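Local coordinates for protein L-amino acid deaminase (Proteus vulgaris, PDB 5I39) that binds FAD and probably uses the flavin to deaminate L-amino acids oxidatively, at residues Q75-F79 with W344-M348; S262-I266 with L321-L325; S269-P273 with F332-K336. One frame throughout, in Å; residues are numbered along the deposited sequence. Where two conformers were deposited one is given.

Interaction 1. Residues Q75-F79 with W344-M348. With FAD (flavin-adenine dinucleotide), chain B.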
loop_
_atom_site.group_PDB
_atom_site.type_symbol
_atom_site.label_atom_id
_atom_site.label_comp_id
_atom_site.label_asym_id
_atom_site.label_seq_id
_atom_site.Cartn_x
_atom_site.Cartn_y
_atom_site.Cartn_z
ATOM N N GLN A 75 -6.709 -5.516 -2.710
ATOM C CA GLN A 75 -5.679 -5.267 -1.682
ATOM C C GLN A 75 -5.790 -3.886 -1.047
ATOM O O GLN A 75 -5.558 -3.721 0.158
ATOM C CB GLN A 75 -4.282 -5.400 -2.273
ATOM C CG GLN A 75 -3.929 -6.787 -2.746
ATOM C CD GLN A 75 -2.522 -6.825 -3.287
ATOM O OE1 GLN A 75 -1.569 -6.729 -2.524
ATOM N NE2 GLN A 75 -2.377 -6.952 -4.604
ATOM N N SER A 76 -6.161 -2.902 -1.863
ATOM C CA SER A 76 -6.151 -1.510 -1.443
ATOM C C SER A 76 -7.287 -1.099 -0.500
ATOM O O SER A 76 -7.393 0.078 -0.166
ATOM C CB SER A 76 -6.111 -0.611 -2.677
ATOM O OG SER A 76 -4.940 -0.860 -3.440
ATOM N N SER A 77 -8.130 -2.043 -0.077
ATOM C CA SER A 77 -9.032 -1.812 1.055
ATOM C C SER A 77 -8.945 -2.908 2.116
ATOM O O SER A 77 -9.858 -3.032 2.928
ATOM C CB SER A 77 -10.477 -1.676 0.565
ATOM O OG SER A 77 -10.915 -2.868 -0.062
ATOM N N ARG A 78 -7.839 -3.663 2.133
ATOM C CA ARG A 78 -7.708 -4.839 3.008
ATOM C C ARG A 78 -6.409 -4.862 3.818
ATOM O O ARG A 78 -6.103 -5.848 4.494
ATOM C CB ARG A 78 -7.844 -6.117 2.169
ATOM C CG ARG A 78 -9.186 -6.228 1.460
ATOM C CD ARG A 78 -9.299 -7.454 0.562
ATOM N NE ARG A 78 -9.692 -8.650 1.304
ATOM C CZ ARG A 78 -10.915 -8.893 1.786
ATOM N NH1 ARG A 78 -11.911 -8.022 1.627
ATOM N NH2 ARG A 78 -11.142 -10.022 2.451
ATOM N N PHE A 79 -5.678 -3.758 3.793
ATOM C CA PHE A 79 -4.329 -3.705 4.336
ATOM C C PHE A 79 -4.295 -3.456 5.848
ATOM O O PHE A 79 -5.285 -3.062 6.448
ATOM C CB PHE A 79 -3.514 -2.662 3.564
ATOM C CG PHE A 79 -4.134 -1.297 3.546
ATOM C CD1 PHE A 79 -4.017 -0.467 4.644
ATOM C CD2 PHE A 79 -4.832 -0.835 2.433
ATOM C CE1 PHE A 79 -4.578 0.793 4.650
ATOM C CE2 PHE A 79 -5.395 0.432 2.431
ATOM C CZ PHE A 79 -5.258 1.249 3.536
ATOM N N TRP A 344 -10.689 -10.420 8.502
ATOM C CA TRP A 344 -10.647 -10.719 7.076
ATOM C C TRP A 344 -9.246 -11.141 6.677
ATOM O O TRP A 344 -8.328 -11.156 7.503
ATOM C CB TRP A 344 -11.109 -9.499 6.266
ATOM C CG TRP A 344 -10.157 -8.336 6.302
ATOM C CD1 TRP A 344 -9.215 -8.027 5.366
ATOM C CD2 TRP A 344 -10.060 -7.329 7.317
ATOM N NE1 TRP A 344 -8.532 -6.898 5.738
ATOM C CE2 TRP A 344 -9.037 -6.438 6.924
ATOM C CE3 TRP A 344 -10.739 -7.090 8.522
ATOM C CZ2 TRP A 344 -8.666 -5.330 7.696
ATOM C CZ3 TRP A 344 -10.371 -5.983 9.293
ATOM C CH2 TRP A 344 -9.341 -5.118 8.873
ATOM N N SER A 345 -9.097 -11.496 5.407
ATOM C CA SER A 345 -7.820 -11.901 4.824
ATOM C C SER A 345 -7.609 -11.218 3.481
ATOM O O SER A 345 -8.576 -10.866 2.802
ATOM C CB SER A 345 -7.785 -13.416 4.634
ATOM O OG SER A 345 -7.864 -14.070 5.877
ATOM N N GLY A 346 -6.350 -11.053 3.095
ATOM C CA GLY A 346 -6.002 -10.458 1.818
ATOM C C GLY A 346 -4.937 -11.249 1.096
ATOM O O GLY A 346 -4.076 -11.855 1.726
ATOM N N ALA A 347 -5.012 -11.228 -0.232
ATOM C CA ALA A 347 -4.059 -11.894 -1.112
ATOM C C ALA A 347 -3.104 -10.870 -1.716
ATOM O O ALA A 347 -3.543 -9.851 -2.253
ATOM C CB ALA A 347 -4.802 -12.615 -2.226
HETATM N N MSE A 348 -1.809 -11.163 -1.631
HETATM C CA MSE A 348 -0.746 -10.372 -2.265
HETATM C C MSE A 348 -0.051 -11.208 -3.301
HETATM O O MSE A 348 -0.249 -12.420 -3.383
HETATM C CB MSE A 348 0.305 -9.941 -1.236
HETATM C CG MSE A 348 -0.281 -9.029 -0.175
HETATM SE SE MSE A 348 1.041 -8.404 1.135
HETATM C CE MSE A 348 0.281 -9.568 2.518
HETATM P PA FAD B . -5.203 -3.872 -5.823
HETATM O O1A FAD B . -5.511 -5.351 -5.567
HETATM O O2A FAD B . -5.691 -2.936 -4.734
HETATM O O5B FAD B . -5.874 -3.353 -7.168
HETATM C C5B FAD B . -5.705 -4.004 -8.419
HETATM C C4B FAD B . -7.034 -3.860 -9.136
HETATM O O4B FAD B . -6.888 -4.351 -10.484
HETATM C C3B FAD B . -8.135 -4.692 -8.475
HETATM O O3B FAD B . -9.182 -3.835 -8.022
HETATM C C2B FAD B . -8.548 -5.658 -9.596
HETATM O O2B FAD B . -9.948 -5.997 -9.574
HETATM C C1B FAD B . -8.130 -4.913 -10.850
HETATM N N9A FAD B . -7.878 -5.744 -12.031
HETATM C C8A FAD B . -7.103 -6.808 -12.100
HETATM N N7A FAD B . -7.043 -7.306 -13.353
HETATM C C5A FAD B . -7.823 -6.511 -14.073
HETATM C C6A FAD B . -8.233 -6.448 -15.473
HETATM N N6A FAD B . -7.786 -7.364 -16.356
HETATM N N1A FAD B . -9.059 -5.457 -15.862
HETATM C C2A FAD B . -9.493 -4.527 -15.001
HETATM N N3A FAD B . -9.182 -4.528 -13.699
HETATM C C4A FAD B . -8.366 -5.475 -13.220
HETATM N N1 FAD B . 0.935 -1.970 2.243
HETATM C C2 FAD B . 1.395 -1.010 3.051
HETATM O O2 FAD B . 2.014 -0.062 2.536
HETATM N N3 FAD B . 1.197 -1.071 4.391
HETATM C C4 FAD B . 0.569 -2.074 5.014
HETATM O O4 FAD B . 0.401 -2.061 6.225
HETATM C C4X FAD B . 0.051 -3.184 4.202
HETATM N N5 FAD B . -0.554 -4.281 4.730
HETATM C C5X FAD B . -1.158 -5.163 3.927
HETATM C C6 FAD B . -1.970 -6.175 4.442
HETATM C C7 FAD B . -2.655 -7.063 3.617
HETATM C C7M FAD B . -3.568 -8.116 4.203
HETATM C C8 FAD B . -2.511 -6.954 2.158
HETATM C C8M FAD B . -3.258 -7.868 1.216
HETATM C C9 FAD B . -1.681 -5.957 1.642
HETATM C C9A FAD B . -1.000 -5.067 2.463
HETATM N N10 FAD B . -0.167 -4.068 1.942
HETATM C C10 FAD B . 0.285 -3.031 2.754
HETATM C "C1'" FAD B . 0.094 -3.976 0.520
HETATM C "C2'" FAD B . -0.839 -3.079 -0.215
HETATM O "O2'" FAD B . -2.159 -3.281 0.279
HETATM C "C3'" FAD B . -0.729 -3.434 -1.695
HETATM O "O3'" FAD B . 0.657 -3.460 -2.129
HETATM C "C4'" FAD B . -1.465 -2.468 -2.594
HETATM O "O4'" FAD B . -2.815 -2.288 -2.127
HETATM C "C5'" FAD B . -1.480 -3.005 -4.014
HETATM O "O5'" FAD B . -2.237 -2.076 -4.790
HETATM P P FAD B . -2.647 -2.481 -6.304
HETATM O O1P FAD B . -3.368 -1.302 -6.883
HETATM O O2P FAD B . -1.442 -3.062 -7.013
HETATM O O3P FAD B . -3.619 -3.765 -6.089
#

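Interaction 2. Residues S262-I266 with L321-L325. With FAD (flavin-adenine dinucleotide), chain B.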
loop_
_atom_site.group_PDB
_atom_site.type_symbol
_atom_site.label_atom_id
_atom_site.label_comp_id
_atom_site.label_asym_id
_atom_site.label_seq_id
_atom_site.Cartn_x
_atom_site.Cartn_y
_atom_site.Cartn_z
ATOM N N SER A 262 -3.807 -12.368 7.261
ATOM C CA SER A 262 -5.058 -12.086 7.966
ATOM C C SER A 262 -4.975 -10.753 8.701
ATOM O O SER A 262 -3.885 -10.289 9.049
ATOM C CB SER A 262 -5.389 -13.206 8.952
ATOM O OG SER A 262 -5.796 -14.378 8.270
ATOM N N GLN A 263 -6.141 -10.151 8.924
ATOM C CA GLN A 263 -6.267 -8.857 9.589
ATOM C C GLN A 263 -7.490 -8.847 10.482
ATOM O O GLN A 263 -8.488 -9.514 10.192
ATOM C CB GLN A 263 -6.417 -7.740 8.559
ATOM C CG GLN A 263 -5.245 -7.559 7.618
ATOM C CD GLN A 263 -3.949 -7.204 8.321
ATOM O OE1 GLN A 263 -3.928 -6.656 9.424
ATOM N NE2 GLN A 263 -2.858 -7.516 7.685
ATOM N N GLN A 264 -7.404 -8.076 11.560
ATOM C CA GLN A 264 -8.496 -7.903 12.509
ATOM C C GLN A 264 -8.647 -6.431 12.852
ATOM O O GLN A 264 -7.692 -5.655 12.745
ATOM C CB GLN A 264 -8.221 -8.690 13.786
ATOM C CG GLN A 264 -8.079 -10.184 13.564
ATOM C CD GLN A 264 -7.465 -10.892 14.752
ATOM O OE1 GLN A 264 -6.381 -10.530 15.206
ATOM N NE2 GLN A 264 -8.140 -11.920 15.247
ATOM N N LEU A 265 -9.856 -6.050 13.249
ATOM C CA LEU A 265 -10.144 -4.699 13.704
ATOM C C LEU A 265 -10.946 -4.817 14.987
ATOM O O LEU A 265 -11.967 -5.506 15.010
ATOM C CB LEU A 265 -10.930 -3.917 12.648
ATOM C CG LEU A 265 -11.260 -2.457 12.992
ATOM C CD1 LEU A 265 -9.998 -1.616 13.095
ATOM C CD2 LEU A 265 -12.210 -1.851 11.971
ATOM N N ILE A 266 -10.478 -4.158 16.045
ATOM C CA ILE A 266 -11.153 -4.176 17.343
ATOM C C ILE A 266 -11.491 -2.762 17.792
ATOM O O ILE A 266 -10.873 -1.786 17.353
ATOM C CB ILE A 266 -10.327 -4.924 18.422
ATOM C CG1 ILE A 266 -9.012 -4.197 18.750
ATOM C CG2 ILE A 266 -10.074 -6.359 17.968
ATOM C CD1 ILE A 266 -8.243 -4.797 19.910
ATOM N N LEU A 321 -6.584 -17.018 15.394
ATOM C CA LEU A 321 -7.029 -15.617 15.359
ATOM C C LEU A 321 -7.594 -15.163 16.708
ATOM O O LEU A 321 -7.278 -14.072 17.191
ATOM C CB LEU A 321 -8.048 -15.402 14.237
ATOM C CG LEU A 321 -7.432 -15.442 12.834
ATOM C CD1 LEU A 321 -8.474 -15.761 11.774
ATOM C CD2 LEU A 321 -6.727 -14.132 12.508
ATOM N N ASN A 322 -8.405 -16.018 17.323
ATOM C CA ASN A 322 -8.932 -15.751 18.656
ATOM C C ASN A 322 -7.818 -15.684 19.706
ATOM O O ASN A 322 -7.804 -14.786 20.552
ATOM C CB ASN A 322 -9.946 -16.827 19.034
ATOM C CG ASN A 322 -10.638 -16.535 20.349
ATOM O OD1 ASN A 322 -11.525 -15.688 20.411
ATOM N ND2 ASN A 322 -10.240 -17.237 21.407
ATOM N N ALA A 323 -6.885 -16.631 19.630
ATOM C CA ALA A 323 -5.730 -16.672 20.533
ATOM C C ALA A 323 -4.834 -15.440 20.383
ATOM O O ALA A 323 -4.247 -14.981 21.360
ATOM C CB ALA A 323 -4.927 -17.942 20.305
ATOM N N SER A 324 -4.745 -14.902 19.170
ATOM C CA SER A 324 -3.994 -13.670 18.934
ATOM C C SER A 324 -4.590 -12.500 19.719
ATOM O O SER A 324 -3.857 -11.738 20.350
ATOM C CB SER A 324 -3.938 -13.330 17.445
ATOM O OG SER A 324 -2.964 -12.331 17.212
ATOM N N LEU A 325 -5.915 -12.372 19.697
ATOM C CA LEU A 325 -6.596 -11.358 20.506
ATOM C C LEU A 325 -6.400 -11.590 21.998
ATOM O O LEU A 325 -6.218 -10.637 22.752
ATOM C CB LEU A 325 -8.088 -11.295 20.175
ATOM C CG LEU A 325 -8.432 -10.900 18.737
ATOM C CD1 LEU A 325 -9.931 -10.985 18.513
ATOM C CD2 LEU A 325 -7.931 -9.508 18.381
HETATM P PA FAD B . -5.203 -3.872 -5.823
HETATM O O1A FAD B . -5.511 -5.351 -5.567
HETATM O O2A FAD B . -5.691 -2.936 -4.734
HETATM O O5B FAD B . -5.874 -3.353 -7.168
HETATM C C5B FAD B . -5.705 -4.004 -8.419
HETATM C C4B FAD B . -7.034 -3.860 -9.136
HETATM O O4B FAD B . -6.888 -4.351 -10.484
HETATM C C3B FAD B . -8.135 -4.692 -8.475
HETATM O O3B FAD B . -9.182 -3.835 -8.022
HETATM C C2B FAD B . -8.548 -5.658 -9.596
HETATM O O2B FAD B . -9.948 -5.997 -9.574
HETATM C C1B FAD B . -8.130 -4.913 -10.850
HETATM N N9A FAD B . -7.878 -5.744 -12.031
HETATM C C8A FAD B . -7.103 -6.808 -12.100
HETATM N N7A FAD B . -7.043 -7.306 -13.353
HETATM C C5A FAD B . -7.823 -6.511 -14.073
HETATM C C6A FAD B . -8.233 -6.448 -15.473
HETATM N N6A FAD B . -7.786 -7.364 -16.356
HETATM N N1A FAD B . -9.059 -5.457 -15.862
HETATM C C2A FAD B . -9.493 -4.527 -15.001
HETATM N N3A FAD B . -9.182 -4.528 -13.699
HETATM C C4A FAD B . -8.366 -5.475 -13.220
HETATM N N1 FAD B . 0.935 -1.970 2.243
HETATM C C2 FAD B . 1.395 -1.010 3.051
HETATM O O2 FAD B . 2.014 -0.062 2.536
HETATM N N3 FAD B . 1.197 -1.071 4.391
HETATM C C4 FAD B . 0.569 -2.074 5.014
HETATM O O4 FAD B . 0.401 -2.061 6.225
HETATM C C4X FAD B . 0.051 -3.184 4.202
HETATM N N5 FAD B . -0.554 -4.281 4.730
HETATM C C5X FAD B . -1.158 -5.163 3.927
HETATM C C6 FAD B . -1.970 -6.175 4.442
HETATM C C7 FAD B . -2.655 -7.063 3.617
HETATM C C7M FAD B . -3.568 -8.116 4.203
HETATM C C8 FAD B . -2.511 -6.954 2.158
HETATM C C8M FAD B . -3.258 -7.868 1.216
HETATM C C9 FAD B . -1.681 -5.957 1.642
HETATM C C9A FAD B . -1.000 -5.067 2.463
HETATM N N10 FAD B . -0.167 -4.068 1.942
HETATM C C10 FAD B . 0.285 -3.031 2.754
HETATM C "C1'" FAD B . 0.094 -3.976 0.520
HETATM C "C2'" FAD B . -0.839 -3.079 -0.215
HETATM O "O2'" FAD B . -2.159 -3.281 0.279
HETATM C "C3'" FAD B . -0.729 -3.434 -1.695
HETATM O "O3'" FAD B . 0.657 -3.460 -2.129
HETATM C "C4'" FAD B . -1.465 -2.468 -2.594
HETATM O "O4'" FAD B . -2.815 -2.288 -2.127
HETATM C "C5'" FAD B . -1.480 -3.005 -4.014
HETATM O "O5'" FAD B . -2.237 -2.076 -4.790
HETATM P P FAD B . -2.647 -2.481 -6.304
HETATM O O1P FAD B . -3.368 -1.302 -6.883
HETATM O O2P FAD B . -1.442 -3.062 -7.013
HETATM O O3P FAD B . -3.619 -3.765 -6.089
HETATM O O HOH W 1 -4.321 -10.028 17.035
#

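Interaction 3. Residues S269-P273 with F332-K336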
loop_
_atom_site.group_PDB
_atom_site.type_symbol
_atom_site.label_atom_id
_atom_site.label_comp_id
_atom_site.label_asym_id
_atom_site.label_seq_id
_atom_site.Cartn_x
_atom_site.Cartn_y
_atom_site.Cartn_z
ATOM N N SER A 269 -10.269 1.863 23.393
ATOM C CA SER A 269 -10.285 1.876 24.844
ATOM C C SER A 269 -9.702 3.203 25.334
ATOM O O SER A 269 -8.714 3.666 24.758
ATOM C CB SER A 269 -9.449 0.704 25.355
ATOM O OG SER A 269 -9.025 0.896 26.686
ATOM N N PRO A 270 -10.283 3.812 26.400
ATOM C CA PRO A 270 -9.705 5.053 26.926
ATOM C C PRO A 270 -8.288 4.899 27.507
ATOM O O PRO A 270 -7.576 5.894 27.630
ATOM C CB PRO A 270 -10.703 5.481 28.011
ATOM C CG PRO A 270 -11.410 4.236 28.408
ATOM C CD PRO A 270 -11.443 3.361 27.192
ATOM N N THR A 271 -7.892 3.670 27.848
ATOM C CA THR A 271 -6.563 3.389 28.405
ATOM C C THR A 271 -5.591 2.704 27.432
ATOM O O THR A 271 -4.469 2.376 27.818
ATOM C CB THR A 271 -6.679 2.527 29.680
ATOM O OG1 THR A 271 -7.360 1.307 29.374
ATOM C CG2 THR A 271 -7.431 3.275 30.777
ATOM N N ALA A 272 -6.006 2.495 26.182
ATOM C CA ALA A 272 -5.109 1.952 25.156
ATOM C C ALA A 272 -3.948 2.926 24.914
ATOM O O ALA A 272 -4.113 4.135 25.086
ATOM C CB ALA A 272 -5.867 1.696 23.865
ATOM N N PRO A 273 -2.767 2.406 24.524
ATOM C CA PRO A 273 -1.581 3.265 24.481
ATOM C C PRO A 273 -1.436 4.152 23.243
ATOM O O PRO A 273 -0.553 5.008 23.224
ATOM C CB PRO A 273 -0.432 2.259 24.534
ATOM C CG PRO A 273 -0.972 1.057 23.854
ATOM C CD PRO A 273 -2.438 1.008 24.184
ATOM N N PHE A 332 -1.677 -6.160 26.886
ATOM C CA PHE A 332 -2.276 -4.839 27.083
ATOM C C PHE A 332 -3.721 -5.004 27.555
ATOM O O PHE A 332 -4.646 -5.018 26.735
ATOM C CB PHE A 332 -2.216 -4.026 25.786
ATOM C CG PHE A 332 -0.854 -3.475 25.485
ATOM C CD1 PHE A 332 -0.452 -2.257 26.024
ATOM C CD2 PHE A 332 0.033 -4.172 24.674
ATOM C CE1 PHE A 332 0.808 -1.743 25.754
ATOM C CE2 PHE A 332 1.296 -3.664 24.404
ATOM C CZ PHE A 332 1.683 -2.450 24.945
ATOM N N PRO A 333 -3.922 -5.131 28.886
ATOM C CA PRO A 333 -5.272 -5.271 29.454
ATOM C C PRO A 333 -6.239 -4.130 29.130
ATOM O O PRO A 333 -7.446 -4.307 29.267
ATOM C CB PRO A 333 -5.010 -5.360 30.962
ATOM C CG PRO A 333 -3.632 -5.915 31.068
ATOM C CD PRO A 333 -2.884 -5.305 29.922
ATOM N N ALA A 334 -5.720 -2.988 28.674
ATOM C CA ALA A 334 -6.555 -1.932 28.090
ATOM C C ALA A 334 -7.518 -2.429 27.002
ATOM O O ALA A 334 -8.572 -1.835 26.812
ATOM C CB ALA A 334 -5.681 -0.820 27.532
ATOM N N PHE A 335 -7.150 -3.501 26.292
ATOM C CA PHE A 335 -8.003 -4.087 25.248
ATOM C C PHE A 335 -8.958 -5.186 25.738
ATOM O O PHE A 335 -9.692 -5.750 24.929
ATOM C CB PHE A 335 -7.139 -4.664 24.117
ATOM C CG PHE A 335 -6.281 -3.644 23.420
ATOM C CD1 PHE A 335 -6.857 -2.601 22.703
ATOM C CD2 PHE A 335 -4.894 -3.736 23.464
ATOM C CE1 PHE A 335 -6.066 -1.665 22.050
ATOM C CE2 PHE A 335 -4.097 -2.803 22.814
ATOM C CZ PHE A 335 -4.684 -1.768 22.105
ATOM N N LYS A 336 -8.972 -5.483 27.039
ATOM C CA LYS A 336 -9.761 -6.604 27.579
ATOM C C LYS A 336 -11.241 -6.575 27.178
ATOM O O LYS A 336 -11.812 -7.620 26.867
ATOM C CB LYS A 336 -9.629 -6.664 29.108
ATOM C CG LYS A 336 -10.358 -7.820 29.789
ATOM C CD LYS A 336 -9.869 -9.175 29.313
ATOM C CE LYS A 336 -10.523 -10.300 30.092
ATOM N NZ LYS A 336 -9.887 -11.594 29.785
#

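Interaction 1. Residues Q75-F79 with W344-M348
Trp-344 opens the strand segment with its indole directed at the loop 75-79. Its NE1 donates a nearly straight hydrogen bond to Arg-78 O (2.9 Å), and its CD1 lies over one face of the Arg-78 guanidinium. At Ser-345 the backbone takes over. Ser-345 O accepts from both Arg-78 NE (2.9 Å) and Arg-78 NH2 (2.7 Å), so two nitrogens of the guanidinium share one carbonyl, a bifurcated acceptor. Gly-346 follows, where the CA atoms of the two segments come closest, 6.0 Å between Arg-78 CA and Gly-346 CA. A CB here would run into the flavin methyl C8M; Gly-346 C is already 3.8 Å from FAD C8M. Ala-347 O meets Gln-75 CG at 3.1 Å. Met-348, a selenomethionine, sets its CG 3.5 Å from both Gln-75 OE1 and FAD C8M. The contact thus closes around the dimethylbenzene end of the flavin. The same loop also binds the pyrophosphate: Gln-75 N donates to FAD O1A (3.1 Å), and Ser-76 N (2.9 Å) and Ser-76 OG (2.6 Å) donate to FAD O2A. Strand 340-350 pairs antiparallel with strand 257-266, and the loop joins strand 63-66 of the nucleotide-binding sheet to strand 82-83.

Interaction 2. Residues S262-I266 with L321-L325
This is a buried packing of a helix on a sheet, with one polar side chain at its middle. Strand 257-266 belongs to the large mixed sheet beside the flavin, and helix 318-331 lies against one face of it. The short axes of 262-266 and 321-325 approach to 10.4 Å and run at 46° to each other. Ser-262, Gln-264 and Ile-266 point their CB atoms toward the helix, while Gln-263 and Leu-265 point away. This is the two-residue repeat of an extended strand. On the helix, Leu-321, Ser-324 and Leu-325 form the matching face, spaced by three and four residues.

Gln-264 reaches across the gap. Its NE2 donates to Leu-321 O (3.0 Å), a carbonyl that also receives a weak helical bond from Leu-325 N (3.3 Å). The same NE2 is hydrogen-bonded to Gln-343 on strand 340-350. Gln-264 OE1 takes a hydrogen bond from a water at 2.8 Å, and that water lies 2.7 Å from Ser-324 OG, bridging strand to helix. Packing continues on each side: Ser-262 CB touches Leu-321 CD2 (3.9 Å), and the apolar pair Ile-266 CG2 and Leu-325 CD2 meets at 3.8 Å.

Gln-263 points away from the helix and belongs to the FAD pocket. The strand therefore has the cofactor on one face and the helix on the other. Within the sheet, strand 257-266 lies between strands 293-295 and 340-350, antiparallel to both, and Leu-321 and Leu-325 reach these neighbours at Gln-343 and Thr-295.

Interaction 3. Residues S269-P273 with F332-K336
Ser-269 begins the contact with its side chain toward 332-336. Its OG donates a hydrogen bond to Ala-334 O (2.8 Å). The same OG accepts from Thr-271 N (3.2 Å), which makes an ST turn. One hydroxyl thus orders its own loop and ties it to the other segment. Pro-270 and Thr-271 are the central residues of a type I beta turn, closed by a hydrogen bond from Ala-272 N to Ser-269 O (3.3 Å). The turn bends the chain around the methyl of Ala-334. Thr-271 OG1 comes within 3.3 Å of Ala-334 CB, and Ala-272 N within 3.6 Å of the same atom.

The contact joins two loops at the edge of the fold, far from the flavin. The first leads from strand 257-266 to strand 276-279. The second follows helix 318-331 and leads into strand 340-350. It makes a short 3-10 turn, with Phe-335 N bonded to Phe-332 O (3.0 Å), and this turn presents Ala-334 to the first loop.

Ala-272 is the residue nearest to Ala-334 by CA distance, at 5.1 Å between Ala-272 CA and Ala-334 CA. Its methyl also packs on Phe-335, with Ala-272 CB 3.8 Å from Phe-335 CE1. Pro-273 then turns its ring toward both phenylalanines. Pro-273 CG lies 3.8 Å from Phe-332 CE1, and Pro-273 CD lies 4.1 Å from Phe-335 CZ. Beyond the proline, Phe-332 and Phe-335 each meet Phe-285 edge-to-face, and Phe-335 meets Tyr-293 in the same way.

Interaction 1 lies at the flavin. Interaction 2 is a buried helix-on-sheet layer whose strand still reaches the flavin pocket through Gln-263. Interaction 3 lies toward the surface. Interactions 1 and 2 use neighbouring strands of one sheet and touch: Trp-344 O lies 2.8 Å from Gln-263 N, a probable hydrogen bond. Interactions 2 and 3 join the same two parts of the chain, first as strand 257-266 on helix 318-331, then through the loops that follow them; Ile-266 CD1 packs 3.8 Å from Phe-335 CD1. Interaction 1 combines hydrogen bonds to backbone carbonyls with packing around the flavin. Interaction 2 sets a glutamine and a water among leucines. Interaction 3 combines one serine bond with proline and phenylalanine packing.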